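Local coordinates for putative sugar binding protein (Salmonella enterica subsp. enterica serovar Typhimurium, PDB 3KNZ) that probably binds phosphosugars or related carbohydrate derivatives through SIS domains resembling those of glucosamine-6-phosphate synthase, although its exact activity remains unestablished, at residues Ala224-Thr229 against Ala274-Asp279; Tyr256-Phe261 against Ala284-Leu289. All blocks are in the same frame, centred on the assembly; numbering follows the deposited sequence.

Overall arrangement
Contacts 1 and 2, with centres about 11 Å apart, belong to one parallel five-stranded sheet and its flanking helices, a layout consistent with the second SIS unit of GlmS-like proteins. Contact 1 lies inside the sheet: backbone bonds and aliphatic side chains join strands 225-230 and 273-278, and the second subunit does not touch it. Contact 2 lies beyond the strand ends, where helix 258-263, following strand 253-257, outermost of the sheet within this chain, meets helix 284-296, following strand 273-278. Its aromatic part is buried, but a carboxylate-guanidinium pair borders the second subunit. A probable hydrogen bond, Tyr256 N to Leu228 O at 2.7 Å, ties the two contacts together.

Contact 1: residues Ala224-Thr229 against Ala274-Asp279; sequences ADIRLT and ALIMLD
Arg227 and Ala274 meet within the parallel ladder: Arg227 N donates to Ala274 O over 2.8 Å, and Ile276 N returns a bond of 2.9 Å to Arg227 O. Bonds from Ala274 N to Asp225 O, Thr229 N to Ile276 O and Leu278 N to Thr229 O complete the five. The bridged pairs are Ile226 with Ala274, Arg227 with Leu275, Leu228 with Ile276 and Thr229 with Met277, all parallel. Their segment axes diverge by only 22°, as expected for adjacent strands of a twisted parallel sheet.

Ile276 can be followed outward from the backbone. Its CB lies 3.5 Å from Leu228 CD2, the two side chains running alongside each other in the same direction. CG1, held anti to the carbonyl carbon by chi1 of -64°, stays beside that methyl at 3.9 Å. CD1 at the tip spans two neighbours, meeting Leu228 CD2 at 3.7 Å and, obliquely, Ile226 CG2 at 4.0 Å. One methyl thus touches two residues, Ile226 and Leu228, that share a face of the adjoining strand.

On the face bearing Leu275 and Met277, Leu275 CD1 folds back to 3.3 Å from the backbone oxygen Arg227 O. Thr229 lies beside Met277, a selenomethionine here, with CG2 packed tightly at 3.2 Å from Met277 CG. A chi1 of -168° puts Thr229 OG1 anti to its backbone N, where it makes a weak hydrogen bond to Tyr256 O.

Strand 225-230 is bordered by strand 253-257 on its other edge, and strand 273-278 by strand 300-304. Helix 235-249 packs on the face of Ile226 and Leu228, whereas helix 284-296 packs against Leu275 and Met277, making a three-layer alpha-beta-alpha sandwich.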
loop_
_atom_site.group_PDB
_atom_site.type_symbol
_atom_site.label_atom_id
_atom_site.label_comp_id
_atom_site.label_asym_id
_atom_site.label_seq_id
_atom_site.Cartn_x
_atom_site.Cartn_y
_atom_site.Cartn_z
ATOM N N ALA A 224 16.004 4.926 18.896
ATOM C CA ALA A 224 14.983 3.889 19.132
ATOM C C ALA A 224 14.398 3.317 17.847
ATOM O O ALA A 224 14.199 2.108 17.726
ATOM C CB ALA A 224 13.855 4.452 20.000
ATOM N N ASP A 225 14.090 4.206 16.910
ATOM C CA ASP A 225 13.541 3.813 15.628
ATOM C C ASP A 225 13.847 4.895 14.601
ATOM O O ASP A 225 13.999 6.076 14.932
ATOM C CB ASP A 225 12.034 3.577 15.720
ATOM C CG ASP A 225 11.259 4.846 16.004
ATOM O OD1 ASP A 225 11.819 5.782 16.601
ATOM O OD2 ASP A 225 10.077 4.903 15.637
ATOM N N ILE A 226 13.917 4.480 13.348
ATOM C CA ILE A 226 14.287 5.370 12.278
ATOM C C ILE A 226 13.125 5.532 11.322
ATOM O O ILE A 226 12.453 4.566 10.989
ATOM C CB ILE A 226 15.503 4.799 11.522
ATOM C CG1 ILE A 226 16.673 4.617 12.504
ATOM C CG2 ILE A 226 15.866 5.693 10.335
ATOM C CD1 ILE A 226 17.858 3.817 11.954
ATOM N N ARG A 227 12.895 6.763 10.888
ATOM C CA ARG A 227 11.834 7.056 9.948
ATOM C C ARG A 227 12.470 7.727 8.731
ATOM O O ARG A 227 13.290 8.640 8.868
ATOM C CB ARG A 227 10.820 7.994 10.595
ATOM C CG ARG A 227 10.343 7.559 11.980
ATOM C CD ARG A 227 9.433 6.349 11.938
ATOM N NE ARG A 227 9.077 5.903 13.284
ATOM C CZ ARG A 227 8.122 5.015 13.568
ATOM N NH1 ARG A 227 7.388 4.478 12.610
ATOM N NH2 ARG A 227 7.882 4.682 14.829
ATOM N N LEU A 228 12.103 7.259 7.545
ATOM C CA LEU A 228 12.631 7.803 6.304
ATOM C C LEU A 228 11.506 8.490 5.569
ATOM O O LEU A 228 10.400 7.966 5.525
ATOM C CB LEU A 228 13.153 6.681 5.408
ATOM C CG LEU A 228 14.023 5.631 6.079
ATOM C CD1 LEU A 228 14.578 4.690 5.014
ATOM C CD2 LEU A 228 15.137 6.295 6.862
ATOM N N THR A 229 11.771 9.650 4.986
ATOM C CA THR A 229 10.746 10.338 4.217
ATOM C C THR A 229 11.337 10.893 2.938
ATOM O O THR A 229 12.551 11.017 2.797
ATOM C CB THR A 229 10.092 11.497 4.995
ATOM O OG1 THR A 229 8.918 11.952 4.295
ATOM C CG2 THR A 229 11.069 12.650 5.155
ATOM N N ALA A 274 14.571 9.060 14.816
ATOM C CA ALA A 274 15.575 9.653 13.939
ATOM C C ALA A 274 14.932 9.778 12.574
ATOM O O ALA A 274 14.220 8.875 12.126
ATOM C CB ALA A 274 16.823 8.792 13.857
ATOM N N LEU A 275 15.154 10.909 11.924
ATOM C CA LEU A 275 14.592 11.135 10.610
ATOM C C LEU A 275 15.706 11.192 9.575
ATOM O O LEU A 275 16.731 11.843 9.789
ATOM C CB LEU A 275 13.812 12.453 10.579
ATOM C CG LEU A 275 13.077 12.776 9.272
ATOM C CD1 LEU A 275 12.009 11.727 8.992
ATOM C CD2 LEU A 275 12.454 14.162 9.329
ATOM N N ILE A 276 15.517 10.464 8.482
ATOM C CA ILE A 276 16.401 10.540 7.345
ATOM C C ILE A 276 15.469 11.049 6.273
ATOM O O ILE A 276 14.412 10.468 6.023
ATOM C CB ILE A 276 17.027 9.200 6.953
ATOM C CG1 ILE A 276 17.942 8.693 8.082
ATOM C CG2 ILE A 276 17.835 9.369 5.672
ATOM C CD1 ILE A 276 18.583 7.343 7.826
HETATM N N MSE A 277 15.839 12.162 5.663
HETATM C CA MSE A 277 14.989 12.809 4.692
HETATM C C MSE A 277 15.747 12.939 3.392
HETATM O O MSE A 277 16.944 13.236 3.391
HETATM C CB MSE A 277 14.623 14.192 5.224
HETATM C CG MSE A 277 13.377 14.815 4.632
HETATM SE SE MSE A 277 13.089 16.600 5.366
HETATM C CE MSE A 277 13.632 16.275 7.202
ATOM N N LEU A 278 15.049 12.687 2.289
ATOM C CA LEU A 278 15.624 12.815 0.956
ATOM C C LEU A 278 15.188 14.153 0.373
ATOM O O LEU A 278 13.985 14.422 0.247
ATOM C CB LEU A 278 15.155 11.676 0.045
ATOM C CG LEU A 278 15.479 10.260 0.531
ATOM C CD1 LEU A 278 14.998 9.201 -0.473
ATOM C CD2 LEU A 278 16.976 10.113 0.792
ATOM N N ASP A 279 16.169 14.991 0.045
ATOM C CA ASP A 279 15.908 16.301 -0.535
ATOM C C ASP A 279 16.547 16.408 -1.915
ATOM O O ASP A 279 17.610 17.005 -2.062
ATOM C CB ASP A 279 16.448 17.429 0.356
ATOM C CG ASP A 279 15.674 17.583 1.650
ATOM O OD1 ASP A 279 15.987 16.870 2.629
ATOM O OD2 ASP A 279 14.790 18.465 1.703
#

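Contact 2: residues Tyr256-Phe261 against Ala284-Leu289; sequences YEFEEF and ARQDRL
Glu259 OE2 receives Arg285 NE at 2.8 Å while Glu259 OE1 receives Arg285 NH2 at 2.9 Å, a side-on bidentate salt bridge joining two helices of the parallel alpha/beta, SIS-like fold. Both oxygens use syn lone pairs; the carboxylate and guanidinium planes are nearly coplanar, 28° apart, with the oxygens somewhat tilted out of the guanidinium plane. The two-point grip therefore restrains rotation of both groups. Leu111 of the second subunit packs on Arg285, placing this pair at the dimer interface.

Next to Glu259 in the chain, Phe258 carries the apolar part. A chi1 of -179° extends its ring from the first turn of helix 258-263 toward helix 284-296. Gln286 CG sits over one face, 3.7 Å from the ring centroid and 11° off the normal, a CH-pi contact. Arg285 CB lies 3.8 Å from Phe258 CE2, joining the salt-bridged residue to the aromatic packing.

The helix start is N-capped by Glu257, whose OE2 accepts Glu259 N and whose OE1 accepts Glu260 N, so the cap fixes the backbone carrying Glu259. Farther along, Leu289 CD2 bridges two rings, 3.5 Å from Phe258 CE1 and, at the ring's edge, 3.7 Å from Phe261 CE2.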
loop_
_atom_site.group_PDB
_atom_site.type_symbol
_atom_site.label_atom_id
_atom_site.label_comp_id
_atom_site.label_asym_id
_atom_site.label_seq_id
_atom_site.Cartn_x
_atom_site.Cartn_y
_atom_site.Cartn_z
ATOM N N TYR A 256 8.051 6.927 4.587
ATOM C CA TYR A 256 6.800 7.583 4.257
ATOM C C TYR A 256 6.954 8.567 3.115
ATOM O O TYR A 256 8.045 9.080 2.874
ATOM C CB TYR A 256 6.308 8.374 5.470
ATOM C CG TYR A 256 6.181 7.570 6.742
ATOM C CD1 TYR A 256 7.303 7.242 7.490
ATOM C CD2 TYR A 256 4.939 7.169 7.217
ATOM C CE1 TYR A 256 7.198 6.521 8.654
ATOM C CE2 TYR A 256 4.824 6.450 8.383
ATOM C CZ TYR A 256 5.954 6.126 9.096
ATOM O OH TYR A 256 5.848 5.412 10.264
ATOM N N GLU A 257 5.859 8.827 2.406
ATOM C CA GLU A 257 5.860 9.898 1.431
ATOM C C GLU A 257 5.756 11.154 2.311
ATOM O O GLU A 257 5.099 11.130 3.355
ATOM C CB GLU A 257 4.705 9.770 0.447
ATOM C CG GLU A 257 4.642 10.905 -0.590
ATOM C CD GLU A 257 3.956 12.166 -0.080
ATOM O OE1 GLU A 257 2.957 12.051 0.667
ATOM O OE2 GLU A 257 4.398 13.278 -0.447
ATOM N N PHE A 258 6.415 12.237 1.908
ATOM C CA PHE A 258 6.486 13.443 2.743
ATOM C C PHE A 258 5.176 13.950 3.350
ATOM O O PHE A 258 5.094 14.129 4.568
ATOM C CB PHE A 258 7.180 14.594 2.000
ATOM C CG PHE A 258 7.310 15.848 2.824
ATOM C CD1 PHE A 258 8.196 15.905 3.879
ATOM C CD2 PHE A 258 6.546 16.966 2.546
ATOM C CE1 PHE A 258 8.315 17.049 4.637
ATOM C CE2 PHE A 258 6.669 18.108 3.303
ATOM C CZ PHE A 258 7.554 18.148 4.348
ATOM N N GLU A 259 4.171 14.205 2.517
ATOM C CA GLU A 259 2.899 14.759 3.007
ATOM C C GLU A 259 2.109 13.772 3.854
ATOM O O GLU A 259 1.437 14.166 4.803
ATOM C CB GLU A 259 2.048 15.269 1.847
ATOM C CG GLU A 259 2.709 16.392 1.044
ATOM C CD GLU A 259 2.907 17.670 1.843
ATOM O OE1 GLU A 259 2.280 17.818 2.918
ATOM O OE2 GLU A 259 3.691 18.532 1.384
ATOM N N GLU A 260 2.178 12.494 3.513
ATOM C CA GLU A 260 1.522 11.486 4.329
ATOM C C GLU A 260 2.151 11.548 5.717
ATOM O O GLU A 260 1.459 11.449 6.731
ATOM C CB GLU A 260 1.699 10.092 3.725
ATOM C CG GLU A 260 0.987 9.922 2.413
ATOM C CD GLU A 260 -0.489 10.168 2.547
ATOM O OE1 GLU A 260 -1.119 9.496 3.386
ATOM O OE2 GLU A 260 -1.021 11.025 1.811
ATOM N N PHE A 261 3.472 11.732 5.737
ATOM C CA PHE A 261 4.242 11.834 6.961
ATOM C C PHE A 261 3.793 13.032 7.798
ATOM O O PHE A 261 3.521 12.887 8.987
ATOM C CB PHE A 261 5.731 11.928 6.641
ATOM C CG PHE A 261 6.598 11.992 7.851
ATOM C CD1 PHE A 261 6.860 10.856 8.588
ATOM C CD2 PHE A 261 7.150 13.188 8.256
ATOM C CE1 PHE A 261 7.657 10.910 9.707
ATOM C CE2 PHE A 261 7.944 13.245 9.368
ATOM C CZ PHE A 261 8.197 12.099 10.097
ATOM N N ALA A 284 10.495 24.223 0.146
ATOM C CA ALA A 284 10.157 25.039 1.296
ATOM C C ALA A 284 9.550 24.204 2.415
ATOM O O ALA A 284 9.968 24.306 3.566
ATOM C CB ALA A 284 9.206 26.148 0.881
ATOM N N ARG A 285 8.564 23.379 2.082
ATOM C CA ARG A 285 7.897 22.559 3.094
ATOM C C ARG A 285 8.829 21.559 3.793
ATOM O O ARG A 285 8.714 21.344 5.002
ATOM C CB ARG A 285 6.678 21.846 2.499
ATOM C CG ARG A 285 5.539 22.796 2.159
ATOM C CD ARG A 285 4.328 22.096 1.555
ATOM N NE ARG A 285 3.699 21.106 2.441
ATOM C CZ ARG A 285 2.852 21.389 3.436
ATOM N NH1 ARG A 285 2.549 22.647 3.737
ATOM N NH2 ARG A 285 2.326 20.405 4.159
ATOM N N GLN A 286 9.753 20.952 3.056
ATOM C CA GLN A 286 10.672 20.011 3.684
ATOM C C GLN A 286 11.622 20.742 4.631
ATOM O O GLN A 286 11.931 20.233 5.716
ATOM C CB GLN A 286 11.427 19.163 2.651
ATOM C CG GLN A 286 10.482 18.264 1.860
ATOM C CD GLN A 286 11.152 17.057 1.212
ATOM O OE1 GLN A 286 12.375 16.892 1.254
ATOM N NE2 GLN A 286 10.337 16.195 0.617
ATOM N N ASP A 287 12.078 21.929 4.235
ATOM C CA ASP A 287 12.956 22.731 5.085
ATOM C C ASP A 287 12.243 23.115 6.362
ATOM O O ASP A 287 12.823 23.075 7.438
ATOM C CB ASP A 287 13.406 24.007 4.372
ATOM C CG ASP A 287 14.484 23.758 3.348
ATOM O OD1 ASP A 287 15.076 22.652 3.340
ATOM O OD2 ASP A 287 14.749 24.686 2.561
ATOM N N ARG A 288 10.983 23.504 6.231
ATOM C CA ARG A 288 10.185 23.886 7.372
ATOM C C ARG A 288 10.081 22.704 8.338
ATOM O O ARG A 288 10.272 22.859 9.539
ATOM C CB ARG A 288 8.791 24.303 6.909
ATOM C CG ARG A 288 7.916 24.924 7.986
ATOM C CD ARG A 288 8.186 26.410 8.137
ATOM N NE ARG A 288 7.368 26.992 9.202
ATOM C CZ ARG A 288 7.823 27.378 10.393
ATOM N NH1 ARG A 288 9.119 27.296 10.691
ATOM N NH2 ARG A 288 6.977 27.880 11.286
ATOM N N LEU A 289 9.783 21.521 7.819
ATOM C CA LEU A 289 9.663 20.360 8.684
ATOM C C LEU A 289 10.969 20.082 9.408
ATOM O O LEU A 289 10.963 19.778 10.602
ATOM C CB LEU A 289 9.237 19.101 7.913
ATOM C CG LEU A 289 9.024 17.876 8.829
ATOM C CD1 LEU A 289 7.898 18.125 9.836
ATOM C CD2 LEU A 289 8.729 16.620 8.050
#